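Local coordinates for membrane lipoprotein TpN32 (Treponema pallidum, PDB 1XS5) that binds L-methionine in a cleft between two lobes and, like related periplasmic binding proteins, probably hands it to a membrane transporter, at residues 58-63 with 197-202; 83-88 with 167-172; 103-108 with 156-161; 116-121 with 134-139. All coordinates share one frame; numbering follows the deposited sequence.

Contact 1 (58-63 with 197-202); sequences QHVPHM and ANVLVV. With MET (methionine), chain B.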
loop_
_atom_site.group_PDB
_atom_site.type_symbol
_atom_site.label_atom_id
_atom_site.label_comp_id
_atom_site.label_asym_id
_atom_site.label_seq_id
_atom_site.Cartn_x
_atom_site.Cartn_y
_atom_site.Cartn_z
ATOM N N GLN A 58 -5.448 -1.140 -0.913
ATOM C CA GLN A 58 -5.046 -0.497 0.325
ATOM C C GLN A 58 -4.879 -1.455 1.496
ATOM O O GLN A 58 -5.212 -2.643 1.379
ATOM C CB GLN A 58 -6.139 0.512 0.707
ATOM C CG GLN A 58 -7.446 -0.197 1.267
ATOM C CD GLN A 58 -8.736 0.658 1.191
ATOM O OE1 GLN A 58 -8.820 1.731 1.746
ATOM N NE2 GLN A 58 -9.720 0.153 0.504
ATOM N N HIS A 59 -4.398 -0.904 2.616
ATOM C CA HIS A 59 -4.282 -1.694 3.844
ATOM C C HIS A 59 -5.394 -1.219 4.829
ATOM O O HIS A 59 -6.089 -0.231 4.559
ATOM C CB HIS A 59 -2.866 -1.567 4.441
ATOM C CG HIS A 59 -2.323 -0.175 4.471
ATOM N ND1 HIS A 59 -2.914 0.855 5.169
ATOM C CD2 HIS A 59 -1.195 0.339 3.939
ATOM C CE1 HIS A 59 -2.172 1.940 5.071
ATOM N NE2 HIS A 59 -1.118 1.649 4.329
ATOM N N VAL A 60 -5.586 -1.915 5.957
ATOM C CA VAL A 60 -6.650 -1.519 6.862
ATOM C C VAL A 60 -6.576 -0.097 7.465
ATOM O O VAL A 60 -7.610 0.573 7.581
ATOM C CB VAL A 60 -6.869 -2.603 7.988
ATOM C CG1 VAL A 60 -7.932 -2.114 8.964
ATOM C CG2 VAL A 60 -7.375 -3.910 7.346
ATOM N N PRO A 61 -5.372 0.373 7.883
ATOM C CA PRO A 61 -5.298 1.728 8.433
ATOM C C PRO A 61 -5.785 2.765 7.396
ATOM O O PRO A 61 -6.412 3.747 7.743
ATOM C CB PRO A 61 -3.802 1.896 8.762
ATOM C CG PRO A 61 -3.420 0.526 9.249
ATOM C CD PRO A 61 -4.134 -0.390 8.201
ATOM N N HIS A 62 -5.498 2.535 6.118
ATOM C CA HIS A 62 -5.945 3.465 5.086
ATOM C C HIS A 62 -7.480 3.449 4.966
ATOM O O HIS A 62 -8.101 4.481 4.868
ATOM C CB HIS A 62 -5.280 3.125 3.744
ATOM C CG HIS A 62 -5.643 4.079 2.650
ATOM N ND1 HIS A 62 -6.763 3.918 1.866
ATOM C CD2 HIS A 62 -5.076 5.242 2.267
ATOM C CE1 HIS A 62 -6.864 4.943 1.038
ATOM N NE2 HIS A 62 -5.854 5.765 1.267
ATOM N N MET A 63 -8.058 2.262 4.964
ATOM C CA MET A 63 -9.497 2.055 4.884
ATOM C C MET A 63 -10.173 2.730 6.091
ATOM O O MET A 63 -11.222 3.404 5.955
ATOM C CB MET A 63 -9.782 0.545 4.912
ATOM C CG MET A 63 -11.231 0.203 4.643
ATOM S SD MET A 63 -11.604 -1.515 5.011
ATOM C CE MET A 63 -11.491 -1.521 6.854
ATOM N N ALA A 197 -0.805 -5.091 5.794
ATOM C CA ALA A 197 -1.201 -6.051 4.752
ATOM C C ALA A 197 -2.332 -5.415 3.916
ATOM O O ALA A 197 -3.236 -4.742 4.452
ATOM C CB ALA A 197 -1.712 -7.367 5.403
ATOM N N ASN A 198 -2.262 -5.630 2.600
ATOM C CA ASN A 198 -3.247 -5.107 1.656
ATOM C C ASN A 198 -4.418 -6.065 1.658
ATOM O O ASN A 198 -4.247 -7.292 1.646
ATOM C CB ASN A 198 -2.627 -4.996 0.272
ATOM C CG ASN A 198 -1.717 -3.756 0.139
ATOM O OD1 ASN A 198 -1.668 -3.128 -0.921
ATOM N ND2 ASN A 198 -0.997 -3.398 1.227
ATOM N N VAL A 199 -5.614 -5.496 1.631
ATOM C CA VAL A 199 -6.833 -6.281 1.768
ATOM C C VAL A 199 -7.845 -6.080 0.646
ATOM O O VAL A 199 -7.832 -5.059 -0.065
ATOM C CB VAL A 199 -7.575 -5.882 3.066
ATOM C CG1 VAL A 199 -6.852 -6.430 4.309
ATOM C CG2 VAL A 199 -7.623 -4.353 3.170
ATOM N N LEU A 200 -8.744 -7.055 0.525
ATOM C CA LEU A 200 -9.814 -7.002 -0.467
ATOM C C LEU A 200 -10.917 -6.285 0.326
ATOM O O LEU A 200 -11.273 -6.724 1.410
ATOM C CB LEU A 200 -10.234 -8.419 -0.846
ATOM C CG LEU A 200 -11.378 -8.438 -1.864
ATOM C CD1 LEU A 200 -10.906 -7.670 -3.144
ATOM C CD2 LEU A 200 -11.781 -9.908 -2.177
ATOM N N VAL A 201 -11.491 -5.213 -0.216
ATOM C CA VAL A 201 -12.474 -4.410 0.520
ATOM C C VAL A 201 -13.837 -4.315 -0.124
ATOM O O VAL A 201 -13.941 -4.225 -1.362
ATOM C CB VAL A 201 -11.886 -2.965 0.731
ATOM C CG1 VAL A 201 -12.951 -1.958 1.199
ATOM C CG2 VAL A 201 -10.723 -3.059 1.755
ATOM N N VAL A 202 -14.885 -4.378 0.705
ATOM C CA VAL A 202 -16.259 -4.222 0.199
ATOM C C VAL A 202 -17.074 -3.357 1.148
ATOM O O VAL A 202 -16.600 -2.952 2.229
ATOM C CB VAL A 202 -16.991 -5.592 0.019
ATOM C CG1 VAL A 202 -16.219 -6.477 -0.964
ATOM C CG2 VAL A 202 -17.143 -6.292 1.400
HETATM N N MET B . 0.082 -0.951 -1.788
HETATM C CA MET B . 0.190 0.140 -0.751
HETATM C C MET B . 1.119 -0.221 0.429
HETATM O O MET B . 1.968 0.620 0.814
HETATM C CB MET B . -1.206 0.478 -0.184
HETATM C CG MET B . -1.192 1.753 0.633
HETATM S SD MET B . -2.786 2.188 1.365
HETATM C CE MET B . -3.584 2.924 -0.124
HETATM O OXT MET B . 0.980 -1.346 0.958
HETATM O O HOH W 1 -8.427 -2.521 -1.041
HETATM O O HOH W 2 -3.604 -4.018 6.979
#
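Gln-58 and Val-199 meet through one backbone bond, Val-199 N to Gln-58 O at 2.9 Å, beside the bound methionine. Asn-198 holds the ligand's main chain with both ends of its amide: OD1 accepts from the methionine N at 2.9 Å, and ND2 donates to OXT at 2.9 Å in a nearly straight bond (168°). The thioether meets two imidazoles. Methionine SD lies over a face of His-59 toward the rim, 3.4 Å from NE2, while methionine CE is centred over a face of His-62, 3.6 Å from CG.

A second shell sets these groups. His-62 ND1 donates in its ring plane to Gln-58 OE1 at 3.0 Å, which fixes the ring's rotation. His-59 has CG between the backbone N and the carbonyl carbon (chi1 45°), so that ND1 can accept from His-62 N; its NE2 pairs with Asn-112, and Asn-198 OD1 with His-14. Farther out, Met-63 SD rests on Val-201 CG2 at 3.7 Å, and a water joins Val-60 N to Ala-197 O. A strand running into an N-capped helix thus lines the ligand cleft, an arrangement consistent with the periplasmic binding protein fold.

Contact 2 (83-88 with 167-172); sequences EPLALY and GAVING. With MET (methionine), chain B.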
loop_
_atom_site.group_PDB
_atom_site.type_symbol
_atom_site.label_atom_id
_atom_site.label_comp_id
_atom_site.label_asym_id
_atom_site.label_seq_id
_atom_site.Cartn_x
_atom_site.Cartn_y
_atom_site.Cartn_z
ATOM N N GLU A 83 3.505 -5.540 1.396
ATOM C CA GLU A 83 4.434 -4.856 0.473
ATOM C C GLU A 83 5.284 -4.000 1.422
ATOM O O GLU A 83 4.855 -2.889 1.783
ATOM C CB GLU A 83 3.646 -3.858 -0.374
ATOM C CG GLU A 83 3.341 -4.144 -1.741
ATOM C CD GLU A 83 2.308 -3.120 -2.257
ATOM O OE1 GLU A 83 2.555 -1.895 -2.201
ATOM O OE2 GLU A 83 1.240 -3.567 -2.684
ATOM N N PRO A 84 6.467 -4.472 1.826
ATOM C CA PRO A 84 7.267 -3.652 2.741
ATOM C C PRO A 84 7.594 -2.264 2.231
ATOM O O PRO A 84 7.966 -2.050 1.053
ATOM C CB PRO A 84 8.541 -4.486 2.974
ATOM C CG PRO A 84 8.101 -5.925 2.658
ATOM C CD PRO A 84 7.200 -5.696 1.438
ATOM N N LEU A 85 7.418 -1.312 3.147
ATOM C CA LEU A 85 7.734 0.104 2.878
ATOM C C LEU A 85 9.229 0.280 3.174
ATOM O O LEU A 85 9.730 -0.247 4.190
ATOM C CB LEU A 85 6.950 0.980 3.835
ATOM C CG LEU A 85 7.123 2.484 3.660
ATOM C CD1 LEU A 85 6.462 2.877 2.335
ATOM C CD2 LEU A 85 6.435 3.196 4.801
ATOM N N ALA A 86 9.938 1.013 2.309
ATOM C CA ALA A 86 11.367 1.237 2.511
ATOM C C ALA A 86 11.802 2.668 2.172
ATOM O O ALA A 86 11.112 3.364 1.424
ATOM C CB ALA A 86 12.173 0.264 1.603
ATOM N N LEU A 87 12.939 3.062 2.735
ATOM C CA LEU A 87 13.594 4.338 2.440
ATOM C C LEU A 87 14.566 4.004 1.321
ATOM O O LEU A 87 15.323 3.059 1.429
ATOM C CB LEU A 87 14.397 4.832 3.649
ATOM C CG LEU A 87 15.359 6.007 3.400
ATOM C CD1 LEU A 87 14.622 7.292 2.988
ATOM C CD2 LEU A 87 16.106 6.286 4.718
ATOM N N TYR A 88 14.529 4.772 0.237
ATOM C CA TYR A 88 15.400 4.592 -0.915
ATOM C C TYR A 88 16.178 5.887 -1.095
ATOM O O TYR A 88 15.765 6.939 -0.602
ATOM C CB TYR A 88 14.563 4.353 -2.189
ATOM C CG TYR A 88 13.679 3.106 -2.151
ATOM C CD1 TYR A 88 14.193 1.855 -2.494
ATOM C CD2 TYR A 88 12.354 3.186 -1.741
ATOM C CE1 TYR A 88 13.387 0.693 -2.428
ATOM C CE2 TYR A 88 11.543 2.051 -1.674
ATOM C CZ TYR A 88 12.072 0.816 -2.021
ATOM O OH TYR A 88 11.287 -0.297 -1.932
ATOM N N GLY A 167 16.514 11.384 -0.269
ATOM C CA GLY A 167 15.936 10.051 -0.091
ATOM C C GLY A 167 14.414 10.132 -0.161
ATOM O O GLY A 167 13.843 11.230 -0.169
ATOM N N ALA A 168 13.743 8.979 -0.206
ATOM C CA ALA A 168 12.296 8.960 -0.231
ATOM C C ALA A 168 11.806 7.634 0.322
ATOM O O ALA A 168 12.429 6.575 0.053
ATOM C CB ALA A 168 11.786 9.109 -1.661
ATOM N N VAL A 169 10.732 7.700 1.104
ATOM C CA VAL A 169 10.090 6.482 1.671
ATOM C C VAL A 169 8.962 6.221 0.672
ATOM O O VAL A 169 7.984 6.977 0.626
ATOM C CB VAL A 169 9.546 6.777 3.068
ATOM C CG1 VAL A 169 8.813 5.568 3.614
ATOM C CG2 VAL A 169 10.758 7.133 4.011
ATOM N N ILE A 170 9.092 5.133 -0.107
ATOM C CA ILE A 170 8.155 4.863 -1.199
ATOM C C ILE A 170 7.352 3.592 -1.039
ATOM O O ILE A 170 7.930 2.543 -0.756
ATOM C CB ILE A 170 8.928 4.837 -2.573
ATOM C CG1 ILE A 170 9.721 6.146 -2.736
ATOM C CG2 ILE A 170 7.918 4.804 -3.789
ATOM C CD1 ILE A 170 10.658 6.188 -3.945
ATOM N N ASN A 171 6.020 3.686 -1.173
ATOM C CA ASN A 171 5.183 2.472 -1.074
ATOM C C ASN A 171 5.707 1.413 -2.064
ATOM O O ASN A 171 6.076 1.751 -3.206
ATOM C CB ASN A 171 3.734 2.708 -1.490
ATOM C CG ASN A 171 3.072 3.816 -0.685
ATOM O OD1 ASN A 171 3.339 4.988 -0.918
ATOM N ND2 ASN A 171 2.236 3.437 0.272
ATOM N N GLY A 172 5.604 0.154 -1.669
ATOM C CA GLY A 172 6.096 -0.916 -2.525
ATOM C C GLY A 172 5.517 -0.909 -3.932
ATOM O O GLY A 172 6.267 -1.067 -4.891
HETATM N N MET B . 0.082 -0.951 -1.788
HETATM C CA MET B . 0.190 0.140 -0.751
HETATM C C MET B . 1.119 -0.221 0.429
HETATM O O MET B . 1.968 0.620 0.814
HETATM C CB MET B . -1.206 0.478 -0.184
HETATM C CG MET B . -1.192 1.753 0.633
HETATM S SD MET B . -2.786 2.188 1.365
HETATM C CE MET B . -3.584 2.924 -0.124
HETATM O OXT MET B . 0.980 -1.346 0.958
HETATM O O HOH W 3 4.702 -0.232 0.848
HETATM O O HOH W 4 8.913 -0.025 -0.667
#
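Leu-85 wedges its forked end against Val-169, CG to CG1 at 3.5 Å, with the two side chains crossing at about a right angle. The segments include an antiparallel pair, strands 86-88 and 167-170, in the mixed sheet of one lobe of this binding protein, with short axes at 151°; residues 83-85 lead into it from strand 74-82 of the other sheet. Tyr-88 and Ala-168 form a hydrogen-bonded pair, with Tyr-88 N to Ala-168 O at 2.8 Å and a return bond from Ala-168 N. Leu-87 and Val-169 form the non-hydrogen-bonded pair next to it.

Leu-85 has CG anti to its backbone N (chi1 -178°), and its CD1 reaches over the main chain to lie 3.4 Å from Ile-170 O. On the same face Leu-87 CD1 lies 4.0 Å from Val-169 CG2; Ala-116 and Leu-119 of helix 110-122 pack on this side. The other face carries Tyr-88, whose ring puts CD2 3.9 Å from Ile-170 CB, and Ala-175 of helix 172-177 packs there. A water fills the notch beside the phenol: it accepts from Tyr-88 OH and donates to Pro-84 O and Ile-170 O.

Gly-172 has no side chain, and a CB there would crowd Glu-83 CB, which is 4.4 Å from Gly-172 CA. A second water links Glu-83 O, Gly-172 N and the methionine O. Glu-83 OE1 accepts from the methionine N at 2.7 Å, and Asn-171 ND2 donates to the methionine O at 2.9 Å, N-H...O 171°.

Contact 3 (103-108 with 156-161); sequences VIAIPN and ALLPRV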
loop_
_atom_site.group_PDB
_atom_site.type_symbol
_atom_site.label_atom_id
_atom_site.label_comp_id
_atom_site.label_asym_id
_atom_site.label_seq_id
_atom_site.Cartn_x
_atom_site.Cartn_y
_atom_site.Cartn_z
ATOM N N VAL A 103 17.198 16.038 2.517
ATOM C CA VAL A 103 15.742 16.153 2.264
ATOM C C VAL A 103 15.118 14.766 2.005
ATOM O O VAL A 103 15.536 14.062 1.082
ATOM C CB VAL A 103 15.423 17.052 1.003
ATOM C CG1 VAL A 103 13.912 17.014 0.692
ATOM C CG2 VAL A 103 15.863 18.498 1.243
ATOM N N ILE A 104 14.160 14.358 2.824
ATOM C CA ILE A 104 13.522 13.041 2.641
ATOM C C ILE A 104 12.024 13.237 2.360
ATOM O O ILE A 104 11.298 13.832 3.160
ATOM C CB ILE A 104 13.725 12.149 3.905
ATOM C CG1 ILE A 104 15.224 11.904 4.132
ATOM C CG2 ILE A 104 13.008 10.817 3.734
ATOM C CD1 ILE A 104 15.541 10.889 5.272
ATOM N N ALA A 105 11.561 12.730 1.218
ATOM C CA ALA A 105 10.167 12.848 0.824
ATOM C C ALA A 105 9.397 11.642 1.337
ATOM O O ALA A 105 9.883 10.514 1.240
ATOM C CB ALA A 105 10.073 12.889 -0.704
ATOM N N ILE A 106 8.184 11.871 1.825
ATOM C CA ILE A 106 7.341 10.802 2.326
ATOM C C ILE A 106 5.901 10.955 1.828
ATOM O O ILE A 106 5.502 12.037 1.359
ATOM C CB ILE A 106 7.345 10.803 3.880
ATOM C CG1 ILE A 106 6.790 12.121 4.410
ATOM C CG2 ILE A 106 8.781 10.657 4.419
ATOM C CD1 ILE A 106 6.890 12.191 5.957
ATOM N N PRO A 107 5.078 9.909 1.982
ATOM C CA PRO A 107 3.700 9.989 1.525
ATOM C C PRO A 107 2.944 11.091 2.245
ATOM O O PRO A 107 3.228 11.391 3.401
ATOM C CB PRO A 107 3.133 8.607 1.874
ATOM C CG PRO A 107 4.298 7.715 1.724
ATOM C CD PRO A 107 5.396 8.531 2.423
ATOM N N ASN A 108 1.963 11.677 1.569
ATOM C CA ASN A 108 1.179 12.750 2.201
ATOM C C ASN A 108 -0.233 12.338 2.620
ATOM O O ASN A 108 -1.013 13.183 3.071
ATOM C CB ASN A 108 1.143 13.994 1.296
ATOM C CG ASN A 108 0.120 13.885 0.185
ATOM O OD1 ASN A 108 -0.451 12.817 -0.072
ATOM N ND2 ASN A 108 -0.111 15.004 -0.498
ATOM N N ALA A 156 1.948 8.621 -5.426
ATOM C CA ALA A 156 2.245 8.287 -6.816
ATOM C C ALA A 156 3.376 9.126 -7.443
ATOM O O ALA A 156 3.991 8.714 -8.441
ATOM C CB ALA A 156 0.953 8.446 -7.646
ATOM N N LEU A 157 3.677 10.285 -6.868
ATOM C CA LEU A 157 4.699 11.165 -7.413
ATOM C C LEU A 157 6.052 11.030 -6.747
ATOM O O LEU A 157 6.994 11.701 -7.118
ATOM C CB LEU A 157 4.254 12.640 -7.266
ATOM C CG LEU A 157 2.893 12.984 -7.894
ATOM C CD1 LEU A 157 2.560 14.491 -7.741
ATOM C CD2 LEU A 157 2.970 12.616 -9.371
ATOM N N LEU A 158 6.136 10.164 -5.752
ATOM C CA LEU A 158 7.380 10.000 -5.021
ATOM C C LEU A 158 8.505 9.552 -5.944
ATOM O O LEU A 158 9.619 10.102 -5.848
ATOM C CB LEU A 158 7.127 9.057 -3.833
ATOM C CG LEU A 158 6.423 9.749 -2.636
ATOM C CD1 LEU A 158 5.819 8.704 -1.693
ATOM C CD2 LEU A 158 7.488 10.552 -1.872
ATOM N N PRO A 159 8.237 8.597 -6.879
ATOM C CA PRO A 159 9.266 8.121 -7.808
ATOM C C PRO A 159 9.637 9.287 -8.747
ATOM O O PRO A 159 10.759 9.363 -9.208
ATOM C CB PRO A 159 8.562 7.012 -8.602
ATOM C CG PRO A 159 7.586 6.455 -7.613
ATOM C CD PRO A 159 7.043 7.721 -6.949
ATOM N N ARG A 160 8.691 10.195 -9.013
ATOM C CA ARG A 160 9.014 11.303 -9.899
ATOM C C ARG A 160 9.953 12.364 -9.292
ATOM O O ARG A 160 10.681 13.021 -10.020
ATOM C CB ARG A 160 7.731 11.973 -10.386
ATOM C CG ARG A 160 7.841 12.407 -11.802
ATOM C CD ARG A 160 6.467 12.610 -12.349
ATOM N NE ARG A 160 5.658 11.417 -12.115
ATOM C CZ ARG A 160 4.376 11.334 -12.463
ATOM N NH1 ARG A 160 3.802 12.381 -13.049
ATOM N NH2 ARG A 160 3.675 10.224 -12.237
ATOM N N VAL A 161 9.924 12.554 -7.980
ATOM C CA VAL A 161 10.788 13.543 -7.356
ATOM C C VAL A 161 12.023 12.862 -6.776
ATOM O O VAL A 161 12.894 13.525 -6.217
ATOM C CB VAL A 161 10.087 14.272 -6.184
ATOM C CG1 VAL A 161 8.768 14.928 -6.633
ATOM C CG2 VAL A 161 9.834 13.310 -5.078
#
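Leu-158 meets Ala-105 and Pro-107 with its two methyls, one on each. CD2 lies 3.7 Å from Ala-105 CB, and CD1 approaches Pro-107 CG to 3.9 Å, the leucine and the proline ring crossing at about a right angle. Leu-158 was deposited in two conformers, so the division of labour between its branches holds for the one described here. In it CG is anti to the carbonyl carbon (chi1 -78°), which sends the fork from the helix toward the strand, with CD2 also 4.0 Å from the backbone N of Ile-106. Ala-105 presents only a methyl, and the CA atoms of Ala-105 and Leu-158, the nearest pair across the segments, are 7.1 Å apart.

The topology explains the meeting. Strand 149-153, the short, weakly bonded helix 158-161 and strand 167-170 form a beta-alpha-beta crossover, and strand 103-107 lies between its two parallel strands in the sheet. The helix therefore passes over strand 103-107, and Leu-158 also touches Val-153 of the crossover's first strand. Ile-106 points away from this helix, and its side chain touches Glu-113 and Leu-117 of helix 110-122.

No hydrogen bond spans the two segments; the interface is apolar and small, 158 Å² with both sides summed. At its margin Val-161 sets CG2 4.4 Å from Ala-105 CB, a distant contact beside that of Leu-158. Pro-107 is flanked further by Ser-155 and Asn-171, and its ring also packs on Asn-112 and Ala-116 of helix 110-122.

Contact 4 (116-121 with 134-139); sequences ALRLLE and LFATVE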
loop_
_atom_site.group_PDB
_atom_site.type_symbol
_atom_site.label_atom_id
_atom_site.label_comp_id
_atom_site.label_asym_id
_atom_site.label_seq_id
_atom_site.Cartn_x
_atom_site.Cartn_y
_atom_site.Cartn_z
ATOM N N ALA A 116 5.446 5.890 7.349
ATOM C CA ALA A 116 6.764 6.296 6.884
ATOM C C ALA A 116 7.557 6.988 8.021
ATOM O O ALA A 116 8.756 6.786 8.164
ATOM C CB ALA A 116 6.628 7.244 5.684
ATOM N N LEU A 117 6.860 7.798 8.822
ATOM C CA LEU A 117 7.504 8.489 9.953
ATOM C C LEU A 117 8.009 7.447 10.987
ATOM O O LEU A 117 9.104 7.613 11.545
ATOM C CB LEU A 117 6.499 9.478 10.578
ATOM C CG LEU A 117 6.214 10.716 9.682
ATOM C CD1 LEU A 117 5.056 11.574 10.307
ATOM C CD2 LEU A 117 7.452 11.559 9.546
ATOM N N ARG A 118 7.233 6.377 11.204
ATOM C CA ARG A 118 7.651 5.326 12.140
ATOM C C ARG A 118 8.816 4.469 11.575
ATOM O O ARG A 118 9.613 3.876 12.325
ATOM C CB ARG A 118 6.443 4.495 12.572
ATOM C CG ARG A 118 5.471 5.381 13.328
ATOM C CD ARG A 118 4.791 4.741 14.526
ATOM N NE ARG A 118 4.108 5.743 15.366
ATOM C CZ ARG A 118 2.871 6.208 15.159
ATOM N NH1 ARG A 118 2.133 5.764 14.127
ATOM N NH2 ARG A 118 2.374 7.121 15.993
ATOM N N LEU A 119 8.924 4.425 10.254
ATOM C CA LEU A 119 10.059 3.761 9.596
ATOM C C LEU A 119 11.325 4.598 9.876
ATOM O O LEU A 119 12.374 4.068 10.266
ATOM C CB LEU A 119 9.784 3.678 8.083
ATOM C CG LEU A 119 10.883 3.091 7.195
ATOM C CD1 LEU A 119 10.252 2.723 5.831
ATOM C CD2 LEU A 119 12.046 4.129 7.016
ATOM N N LEU A 120 11.237 5.914 9.654
ATOM C CA LEU A 120 12.372 6.829 9.898
ATOM C C LEU A 120 12.709 6.837 11.398
ATOM O O LEU A 120 13.853 6.940 11.778
ATOM C CB LEU A 120 11.994 8.263 9.440
ATOM C CG LEU A 120 11.788 8.346 7.903
ATOM C CD1 LEU A 120 11.356 9.766 7.506
ATOM C CD2 LEU A 120 13.063 8.009 7.198
ATOM N N GLU A 121 11.692 6.728 12.251
ATOM C CA GLU A 121 11.971 6.689 13.694
ATOM C C GLU A 121 12.807 5.424 14.025
ATOM O O GLU A 121 13.815 5.494 14.748
ATOM C CB GLU A 121 10.640 6.674 14.456
ATOM C CG GLU A 121 10.744 6.520 15.959
ATOM C CD GLU A 121 9.373 6.609 16.642
ATOM O OE1 GLU A 121 8.462 5.860 16.217
ATOM O OE2 GLU A 121 9.210 7.417 17.599
ATOM N N LEU A 134 -2.415 6.197 14.821
ATOM C CA LEU A 134 -2.295 5.601 13.506
ATOM C C LEU A 134 -2.218 6.606 12.349
ATOM O O LEU A 134 -1.717 6.275 11.279
ATOM C CB LEU A 134 -3.480 4.622 13.346
ATOM C CG LEU A 134 -3.435 3.463 12.347
ATOM C CD1 LEU A 134 -2.269 2.532 12.667
ATOM C CD2 LEU A 134 -4.763 2.694 12.419
ATOM N N PHE A 135 -2.722 7.826 12.549
ATOM C CA PHE A 135 -2.716 8.850 11.484
ATOM C C PHE A 135 -1.781 10.044 11.725
ATOM O O PHE A 135 -2.008 11.158 11.221
ATOM C CB PHE A 135 -4.149 9.332 11.219
ATOM C CG PHE A 135 -5.117 8.215 11.014
ATOM C CD1 PHE A 135 -4.781 7.122 10.208
ATOM C CD2 PHE A 135 -6.322 8.186 11.708
ATOM C CE1 PHE A 135 -5.604 6.025 10.110
ATOM C CE2 PHE A 135 -7.172 7.062 11.604
ATOM C CZ PHE A 135 -6.798 5.979 10.801
ATOM N N ALA A 136 -0.717 9.789 12.481
ATOM C CA ALA A 136 0.288 10.784 12.827
ATOM C C ALA A 136 0.896 11.461 11.588
ATOM O O ALA A 136 1.038 10.821 10.521
ATOM C CB ALA A 136 1.399 10.101 13.653
ATOM N N THR A 137 1.241 12.749 11.716
ATOM C CA THR A 137 1.881 13.460 10.604
ATOM C C THR A 137 3.162 14.136 11.051
ATOM O O THR A 137 3.579 14.009 12.188
ATOM C CB THR A 137 0.971 14.555 9.994
ATOM O OG1 THR A 137 0.619 15.492 11.021
ATOM C CG2 THR A 137 -0.289 13.937 9.365
ATOM N N VAL A 138 3.770 14.902 10.159
ATOM C CA VAL A 138 4.999 15.573 10.487
ATOM C C VAL A 138 4.861 16.491 11.711
ATOM O O VAL A 138 5.862 16.741 12.382
ATOM C CB VAL A 138 5.514 16.413 9.290
ATOM C CG1 VAL A 138 5.883 15.487 8.132
ATOM C CG2 VAL A 138 4.414 17.428 8.864
ATOM N N GLU A 139 3.650 16.987 11.988
ATOM C CA GLU A 139 3.408 17.881 13.137
ATOM C C GLU A 139 3.599 17.132 14.462
ATOM O O GLU A 139 3.787 17.741 15.525
ATOM C CB GLU A 139 1.982 18.442 13.091
ATOM C CG GLU A 139 0.962 17.526 13.746
ATOM C CD GLU A 139 -0.488 17.850 13.384
ATOM O OE1 GLU A 139 -0.971 18.967 13.716
ATOM O OE2 GLU A 139 -1.152 16.973 12.765
#
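Leu-117 drives one methyl into the backbone of the loop 134-139, CD1 lying 3.3 Å from Thr-137 C and 3.6 Å from Val-138 N. The methyl thus presses on the peptide group joining these two residues, and this is the tight part of the contact. CG is anti to the carbonyl carbon (chi1 -71°) and the chain is extended at chi2 (173°), which carries CD1 out from the helix to the loop. The other branch is looser: Leu-117 CD2 is 4.5 Å from Val-138 CG1.

The Arg-118 side contrasts with this. Its chain bends at chi2, and the guanidinium comes alongside the loop with NH2 3.9 Å from Ala-136 CB. Leu-134 CA lies at the guanidinium edge, 4.5 Å from NH1. No hydrogen bond joins the two segments here. The polar end of Arg-118 is held just before the loop segment, where NH1 hydrogen-bonds to Gly-133 O. This margin is partly open to solvent, with Leu-134 exposed and Arg-118 only partly buried.

The loop runs between strands 127-128 and 141-143 and is tied to helix 110-122 by a hydrogen bond between Val-138 N and Glu-113 OE2. On the helix's sheet side Ala-116, Leu-117 and Leu-120 pack on Ile-106 of strand 103-107, whereas Leu-134 and Phe-135 reach helix 60-70 of the other lobe.

Contacts 1 and 2 meet at the same methionine, their centres 18 Å apart: contact 1, in one lobe, supplies Asn-198 and the imidazoles; contact 2 supplies Asn-171 from the other lobe and Glu-83 from the connection between them. Contact 3 shares the sheet of contact 2, probably hydrogen-bonded to it through Val-169 N to Ala-105 O at 2.9 Å, and its Pro-107 side chain is about 8 Å from the ligand. Contact 4 joins contact 3, Leu-117 CD2 meeting Ile-106 CD1 at 3.7 Å. It also returns to contact 1, Leu-134 CD2 resting 3.9 Å from Pro-61 CB. Along the chain, contact 4 is nested in 3, 3 in 2, and 2 in 1.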